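Local coordinates for oxidoreductase, 2OG-Fe(II) oxygenase family (Burkholderia pseudomallei, PDB 6N1F), which probably acts as an iron-dependent oxidoreductase of the 2-oxoglutarate and iron(II) oxygenase family, holding one iron ion in its active site, at residues G127-T132 with V200-C205; R92-R97 with T112-L117. One frame throughout, in Å; residues are numbered along the deposited sequence.

Contact 1: G127-T132 with V200-C205; sequences GDMFGT and VIVTSC
V202 points its side chain from strand 200-204 at the last turn of helix 120-130, where F130 and the selenomethionine M129 receive it. Its CG1 methyl does most of the work. It meets F130 at the ring edge, in the plane of the ring, with CE1 of F130 and CG1 of V202 3.9 Å apart. The two neighbouring ring carbons lie farther from that methyl, so a single C-H corner of the ring, rather than a face, makes the contact. The first torsion of F130 (chi1 -59°) sets CG opposite the carbonyl carbon; although the CB of F130 does not itself face the strand, this setting carries the far end of the ring across to V202. M129 reaches the same methyl with its CG, 4.3 Å from CG1 of V202, and its SE continues toward CG2 of V202, 4.4 Å away. V202 thus presents one branch to both partners and the second to the selenium, a small apolar contact of 102 Å². Between these two segments it runs through V202 alone on the strand side, as one part of a wider helix-on-sheet packing. Just beyond F130, G131 has positive phi and the chain leaves the helix; weak bonds from G131 N to the carbonyls of G127 and D128 accompany the exit. The iron lies about 12 Å from the side chain of V202, so this is buried packing at a distance from the metal site. Around the contact, F130 stacks on F166 of strand 166-171 and meets Y226 of strand 218-227 edge-to-face. V202 is backbone-bonded to V49 of strand 48-51, while M129 is flanked by L51 of that strand and by M36, Y39 and L43 of helix 36-45.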
ATOM      1  N   GLY A 127      -4.263   9.315 -10.692  1.00 35.15           N
ATOM      2  CA  GLY A 127      -5.471  10.018 -11.095  1.00 38.24           C
ATOM      3  C   GLY A 127      -6.250   9.269 -12.161  1.00 38.94           C
ATOM      4  O   GLY A 127      -7.471   9.133 -12.078  1.00 42.71           O
ATOM      5  N   ASP A 128      -5.552   8.782 -13.188  1.00 27.24           N
ATOM      6  CA  ASP A 128      -6.212   7.939 -14.177  1.00 27.56           C
ATOM      7  C   ASP A 128      -6.686   6.630 -13.554  1.00 39.39           C
ATOM      8  O   ASP A 128      -7.764   6.124 -13.889  1.00 44.27           O
ATOM      9  CB  ASP A 128      -5.261   7.656 -15.333  1.00 31.94           C
ATOM     10  CG  ASP A 128      -4.915   8.911 -16.112  1.00 43.09           C
ATOM     11  OD1 ASP A 128      -5.401   9.995 -15.723  1.00 39.38           O
ATOM     12  OD2 ASP A 128      -4.166   8.808 -17.104  1.00 40.54           O
HETATM   13  N   MSE A 129      -5.893   6.079 -12.647  1.00 25.97           N
HETATM   14  CA  MSE A 129      -6.137   4.771 -12.054  1.00 36.37           C
HETATM   15  C   MSE A 129      -7.434   4.817 -11.272  1.00 36.19           C
HETATM   16  O   MSE A 129      -8.245   3.900 -11.341  1.00 34.78           O
HETATM   17  CB  MSE A 129      -4.953   4.369 -11.161  1.00 28.84           C
HETATM   18  CG  MSE A 129      -5.205   3.242 -10.191  1.00 38.79           C
HETATM   19 SE   MSE A 129      -4.737   1.514 -10.942  1.00 41.54          SE
HETATM   20  CE  MSE A 129      -2.891   1.831 -11.483  1.00 36.02           C
ATOM     21  N   PHE A 130      -7.629   5.918 -10.547  1.00 36.34           N
ATOM     22  CA  PHE A 130      -8.835   6.093  -9.759  1.00 33.97           C
ATOM     23  C   PHE A 130     -10.008   6.558 -10.606  1.00 41.99           C
ATOM     24  O   PHE A 130     -11.157   6.438 -10.170  1.00 46.29           O
ATOM     25  CB  PHE A 130      -8.578   7.079  -8.607  1.00 30.36           C
ATOM     26  CG  PHE A 130      -7.469   6.654  -7.665  1.00 28.31           C
ATOM     27  CD1 PHE A 130      -7.037   5.336  -7.612  1.00 32.23           C
ATOM     28  CD2 PHE A 130      -6.857   7.581  -6.835  1.00 30.25           C
ATOM     29  CE1 PHE A 130      -6.008   4.949  -6.757  1.00 29.81           C
ATOM     30  CE2 PHE A 130      -5.826   7.207  -5.973  1.00 26.11           C
ATOM     31  CZ  PHE A 130      -5.402   5.885  -5.940  1.00 28.18           C
ATOM     32  N   GLY A 131      -9.750   7.079 -11.800  1.00 42.17           N
ATOM     33  CA  GLY A 131     -10.828   7.499 -12.675  1.00 39.60           C
ATOM     34  C   GLY A 131     -11.594   8.722 -12.216  1.00 45.91           C
ATOM     35  O   GLY A 131     -12.821   8.768 -12.375  1.00 47.40           O
ATOM     36  N   THR A 132     -10.907   9.719 -11.655  1.00 42.34           N
ATOM     37  CA  THR A 132     -11.556  10.964 -11.268  1.00 47.59           C
ATOM     38  C   THR A 132     -10.605  12.127 -11.504  1.00 46.02           C
ATOM     39  O   THR A 132      -9.382  11.965 -11.549  1.00 44.21           O
ATOM     40  CB  THR A 132     -12.014  10.955  -9.796  1.00 51.01           C
ATOM     41  OG1 THR A 132     -12.918  12.038  -9.554  1.00 44.22           O
ATOM     42  CG2 THR A 132     -10.835  11.125  -8.894  1.00 57.43           C
ATOM     43  N   VAL A 200       3.311  -3.565  -7.309  1.00 13.77           N
ATOM     44  CA  VAL A 200       2.541  -2.545  -6.615  1.00 19.77           C
ATOM     45  C   VAL A 200       1.090  -3.000  -6.605  1.00 23.77           C
ATOM     46  O   VAL A 200       0.521  -3.311  -7.659  1.00 22.53           O
ATOM     47  CB  VAL A 200       2.673  -1.170  -7.307  1.00 22.08           C
ATOM     48  CG1 VAL A 200       1.784  -0.147  -6.640  1.00 24.28           C
ATOM     49  CG2 VAL A 200       4.130  -0.711  -7.316  1.00 15.73           C
ATOM     50  N   ILE A 201       0.491  -3.053  -5.424  1.00 18.63           N
ATOM     51  CA  ILE A 201      -0.911  -3.417  -5.277  1.00 19.13           C
ATOM     52  C   ILE A 201      -1.688  -2.134  -5.014  1.00 20.96           C
ATOM     53  O   ILE A 201      -1.239  -1.273  -4.247  1.00 16.74           O
ATOM     54  CB  ILE A 201      -1.100  -4.468  -4.155  1.00 16.77           C
ATOM     55  CG1 ILE A 201      -0.386  -5.771  -4.542  1.00 20.74           C
ATOM     56  CG2 ILE A 201      -2.605  -4.748  -3.865  1.00 14.67           C
ATOM     57  CD1 ILE A 201      -0.258  -6.846  -3.422  1.00 19.62           C
ATOM     58  N   VAL A 202      -2.803  -1.961  -5.716  1.00 22.74           N
ATOM     59  CA  VAL A 202      -3.729  -0.862  -5.480  1.00 24.35           C
ATOM     60  C   VAL A 202      -5.049  -1.494  -5.100  1.00 22.82           C
ATOM     61  O   VAL A 202      -5.510  -2.421  -5.774  1.00 27.03           O
ATOM     62  CB  VAL A 202      -3.891   0.043  -6.715  1.00 23.80           C
ATOM     63  CG1 VAL A 202      -4.794   1.221  -6.380  1.00 24.20           C
ATOM     64  CG2 VAL A 202      -2.532   0.538  -7.208  1.00 17.53           C
ATOM     65  N   THR A 203      -5.627  -1.055  -3.994  1.00 26.87           N
ATOM     66  CA  THR A 203      -6.844  -1.711  -3.550  1.00 27.70           C
ATOM     67  C   THR A 203      -7.781  -0.689  -2.929  1.00 30.15           C
ATOM     68  O   THR A 203      -7.342   0.320  -2.369  1.00 25.47           O
ATOM     69  CB  THR A 203      -6.529  -2.881  -2.581  1.00 21.80           C
ATOM     70  OG1 THR A 203      -7.755  -3.478  -2.149  1.00 28.05           O
ATOM     71  CG2 THR A 203      -5.760  -2.416  -1.367  1.00 24.46           C
ATOM     72  N   SER A 204      -9.083  -0.932  -3.102  1.00 32.17           N
ATOM     73  CA  SER A 204     -10.111  -0.108  -2.482  0.71 28.74           C
ATOM     74  C   SER A 204     -10.259  -0.465  -1.011  1.00 32.39           C
ATOM     75  O   SER A 204     -10.326  -1.642  -0.650  1.00 43.58           O
ATOM     76  CB  SER A 204     -11.455  -0.294  -3.182  0.71 31.79           C
ATOM     77  OG  SER A 204     -12.479   0.405  -2.482  0.71 36.78           O
ATOM     78  N   CYS A 205     -10.329   0.554  -0.165  1.00 34.84           N
ATOM     79  CA  CYS A 205     -10.424   0.361   1.279  1.00 42.78           C
ATOM     80  C   CYS A 205     -11.809  -0.094   1.730  1.00 47.86           C
ATOM     81  O   CYS A 205     -12.060  -0.176   2.941  1.00 51.20           O
ATOM     82  CB  CYS A 205     -10.025   1.652   2.003  1.00 46.68           C
ATOM     83  SG  CYS A 205      -8.335   2.216   1.615  1.00 46.18           S
TER

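Contact 2: R92-R97 with T112-L117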
ATOM      1  N   ARG A  92       7.975   4.891  10.006  1.00 36.85           N
ATOM      2  CA  ARG A  92       6.924   5.818   9.623  1.00 37.10           C
ATOM      3  C   ARG A  92       7.471   6.946   8.753  1.00 37.44           C
ATOM      4  O   ARG A  92       8.566   7.463   8.979  1.00 38.93           O
ATOM      5  CB  ARG A  92       6.244   6.383  10.866  1.00 39.43           C
ATOM      6  CG  ARG A  92       5.761   5.308  11.786  1.00 39.58           C
ATOM      7  CD  ARG A  92       4.692   5.798  12.732  1.00 46.29           C
ATOM      8  NE  ARG A  92       4.330   4.733  13.661  1.00 56.71           N
ATOM      9  CZ  ARG A  92       3.500   3.740  13.365  1.00 54.78           C
ATOM     10  NH1 ARG A  92       2.933   3.683  12.166  1.00 54.16           N
ATOM     11  NH2 ARG A  92       3.234   2.808  14.267  1.00 52.54           N
ATOM     12  N   ILE A  93       6.706   7.286   7.728  1.00 36.50           N
ATOM     13  CA  ILE A  93       6.976   8.426   6.870  1.00 37.07           C
ATOM     14  C   ILE A  93       5.951   9.529   7.098  1.00 38.59           C
ATOM     15  O   ILE A  93       6.301  10.697   7.282  1.00 42.60           O
ATOM     16  CB  ILE A  93       7.004   7.987   5.389  1.00 35.25           C
ATOM     17  CG1 ILE A  93       8.303   7.223   5.093  1.00 39.82           C
ATOM     18  CG2 ILE A  93       6.851   9.188   4.466  1.00 37.29           C
ATOM     19  CD1 ILE A  93       8.144   5.985   4.175  1.00 33.45           C
HETATM   20  N   MSE A  94       4.679   9.163   7.120  1.00 38.14           N
HETATM   21  CA  MSE A  94       3.602  10.080   7.434  1.00 39.88           C
HETATM   22  C   MSE A  94       2.573   9.443   8.367  1.00 40.42           C
HETATM   23  O   MSE A  94       2.155   8.308   8.125  1.00 39.07           O
HETATM   24  CB  MSE A  94       2.940  10.518   6.151  1.00 39.37           C
HETATM   25  CG  MSE A  94       1.695  11.295   6.340  1.00 48.27           C
HETATM   26 SE   MSE A  94       1.534  12.418   4.781  1.00 60.94          SE
HETATM   27  CE  MSE A  94       2.767  13.826   5.282  1.00 56.10           C
ATOM     28  N   VAL A  95       2.162  10.167   9.415  1.00 44.70           N
ATOM     29  CA  VAL A  95       1.198   9.667  10.390  1.00 44.16           C
ATOM     30  C   VAL A  95      -0.121  10.413  10.217  1.00 46.03           C
ATOM     31  O   VAL A  95      -0.170  11.538   9.716  1.00 46.78           O
ATOM     32  CB  VAL A  95       1.711   9.803  11.841  1.00 50.73           C
ATOM     33  CG1 VAL A  95       3.042   9.095  12.019  1.00 48.26           C
ATOM     34  CG2 VAL A  95       1.826  11.260  12.231  1.00 53.37           C
ATOM     35  N   ASP A  96      -1.212   9.776  10.673  1.00 46.50           N
ATOM     36  CA  ASP A  96      -2.573  10.276  10.460  1.00 51.23           C
ATOM     37  C   ASP A  96      -3.460   9.896  11.654  1.00 50.62           C
ATOM     38  O   ASP A  96      -4.394   9.100  11.549  1.00 50.48           O
ATOM     39  CB  ASP A  96      -3.148   9.736   9.148  1.00 46.16           C
ATOM     40  CG  ASP A  96      -4.470  10.377   8.782  1.00 49.39           C
ATOM     41  OD1 ASP A  96      -4.782  11.442   9.349  1.00 50.93           O
ATOM     42  OD2 ASP A  96      -5.197   9.813   7.938  1.00 47.31           O
ATOM     43  N   ARG A  97      -3.194  10.509  12.809  1.00 53.47           N
ATOM     44  CA  ARG A  97      -3.842  10.112  14.056  1.00 55.98           C
ATOM     45  C   ARG A  97      -5.301  10.556  14.126  1.00 59.01           C
ATOM     46  O   ARG A  97      -5.696  11.576  13.550  1.00 59.73           O
ATOM     47  CB  ARG A  97      -3.094  10.686  15.256  1.00 62.26           C
ATOM     48  CG  ARG A  97      -1.679  10.193  15.373  1.00 61.15           C
ATOM     49  CD  ARG A  97      -1.053  10.652  16.662  1.00 65.65           C
ATOM     50  NE  ARG A  97       0.398  10.673  16.535  1.00 71.19           N
ATOM     51  CZ  ARG A  97       1.094  11.737  16.154  1.00 73.63           C
ATOM     52  NH1 ARG A  97       0.473  12.874  15.867  1.00 78.08           N
ATOM     53  NH2 ARG A  97       2.415  11.666  16.062  1.00 73.50           N
ATOM     54  N   THR A 112      11.728  13.213   1.081  1.00 44.79           N
ATOM     55  CA  THR A 112      12.294  12.807  -0.196  1.00 44.90           C
ATOM     56  C   THR A 112      11.531  11.625  -0.770  1.00 38.41           C
ATOM     57  O   THR A 112      11.194  11.612  -1.960  1.00 36.56           O
ATOM     58  CB  THR A 112      13.771  12.468  -0.017  1.00 52.35           C
ATOM     59  OG1 THR A 112      14.400  13.511   0.734  1.00 56.24           O
ATOM     60  CG2 THR A 112      14.466  12.324  -1.368  1.00 50.80           C
ATOM     61  N   ILE A 113      11.232  10.627   0.064  1.00 31.86           N
ATOM     62  CA  ILE A 113      10.444   9.488  -0.397  1.00 32.72           C
ATOM     63  C   ILE A 113       9.074   9.959  -0.854  1.00 34.17           C
ATOM     64  O   ILE A 113       8.617   9.643  -1.962  1.00 28.43           O
ATOM     65  CB  ILE A 113      10.319   8.436   0.720  1.00 28.83           C
ATOM     66  CG1 ILE A 113      11.697   7.920   1.129  1.00 31.17           C
ATOM     67  CG2 ILE A 113       9.377   7.319   0.290  1.00 26.85           C
ATOM     68  CD1 ILE A 113      11.637   6.817   2.165  1.00 35.94           C
ATOM     69  N   LEU A 114       8.408  10.733   0.004  1.00 33.50           N
ATOM     70  CA  LEU A 114       7.088  11.262  -0.302  1.00 34.10           C
ATOM     71  C   LEU A 114       7.083  12.079  -1.591  1.00 40.13           C
ATOM     72  O   LEU A 114       6.095  12.044  -2.334  1.00 44.95           O
ATOM     73  CB  LEU A 114       6.618  12.104   0.876  1.00 33.48           C
ATOM     74  CG  LEU A 114       5.136  12.409   1.009  1.00 40.51           C
ATOM     75  CD1 LEU A 114       4.309  11.234   0.575  1.00 32.68           C
ATOM     76  CD2 LEU A 114       4.847  12.730   2.461  1.00 47.76           C
ATOM     77  N   ASN A 115       8.169  12.820  -1.868  1.00 34.04           N
ATOM     78  CA  ASN A 115       8.250  13.622  -3.090  1.00 37.70           C
ATOM     79  C   ASN A 115       8.102  12.751  -4.327  1.00 30.34           C
ATOM     80  O   ASN A 115       7.449  13.147  -5.299  1.00 36.08           O
ATOM     81  CB  ASN A 115       9.583  14.385  -3.163  1.00 41.84           C
ATOM     82  CG  ASN A 115       9.618  15.637  -2.288  1.00 46.00           C
ATOM     83  OD1 ASN A 115       8.588  16.229  -1.962  1.00 46.73           O
ATOM     84  ND2 ASN A 115      10.826  16.053  -1.916  1.00 46.82           N
ATOM     85  N   LEU A 116       8.729  11.576  -4.319  1.00 28.42           N
ATOM     86  CA  LEU A 116       8.573  10.639  -5.423  1.00 33.76           C
ATOM     87  C   LEU A 116       7.138  10.146  -5.517  1.00 34.06           C
ATOM     88  O   LEU A 116       6.560  10.077  -6.610  1.00 25.40           O
ATOM     89  CB  LEU A 116       9.525   9.459  -5.242  1.00 37.53           C
ATOM     90  CG  LEU A 116      10.859   9.577  -5.958  1.00 42.36           C
ATOM     91  CD1 LEU A 116      11.877   8.643  -5.335  1.00 44.91           C
ATOM     92  CD2 LEU A 116      10.663   9.243  -7.414  1.00 44.14           C
ATOM     93  N   LEU A 117       6.560   9.763  -4.375  1.00 27.59           N
ATOM     94  CA  LEU A 117       5.213   9.208  -4.389  1.00 26.98           C
ATOM     95  C   LEU A 117       4.215  10.218  -4.928  1.00 31.81           C
ATOM     96  O   LEU A 117       3.238   9.840  -5.588  1.00 28.31           O
ATOM     97  CB  LEU A 117       4.816   8.759  -2.978  1.00 26.64           C
ATOM     98  CG  LEU A 117       5.647   7.645  -2.348  1.00 26.36           C
ATOM     99  CD1 LEU A 117       4.991   7.190  -1.032  1.00 30.34           C
ATOM    100  CD2 LEU A 117       5.796   6.470  -3.310  1.00 25.60           C
TER
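M94 and L114 make the tighter of two apolar meetings between helix 109-117 and the corner at I93 that leads into strand 94-95. The CE methyl of the selenomethionine M94 touches CD2 of L114 at 3.7 Å, and SE follows at 4.1 Å from the same methyl. CG of M94 stands opposite the backbone N (chi1 171°), and a bend about the CG-SE bond (chi3 -80°) turns CE to the leucine; the two side chains cross at roughly a right angle. I93 and I113 also cross nearly square, but join tip to tip, CD1 to CD1, at 4.1 Å. In the backbone, I93 and M94 lie opposite C141 in a classic beta bulge, consistent with the two consecutive residues both pointing toward the helix. Salt bridges lie on residues outside the apolar contact, R92 with E75 and D96 with R139. Strand 103-104 pairs with 94-95 and sends L104 against both M94 and L114. I113 also touches L68 of helix 59-70, and L117 continues the helix face onto I138 and C141 of strand 137-147.

Overall arrangement
From the N terminus, contact 2 comes first: the corner leading into strand 94-95 meets helix 109-117 and closes a short loop of 14 intervening residues that includes strand 103-104. Helix 120-130 follows directly, and its end opens contact 1, a much longer loop of 67 residues returning at strand 200-204. That loop carries the iron ligands H155 and D157, whereas the third, H209, lies just past its close. The two contacts stand in series, neither nested nor crossed, with centres about 18 Å and nearest atoms about 8 Å apart. Contact 2 ties helix 109-117 to the small two-stranded sheet, contact 1 helix 120-130 to the seven-stranded one, consistent with the double-stranded beta-helix fold of this family.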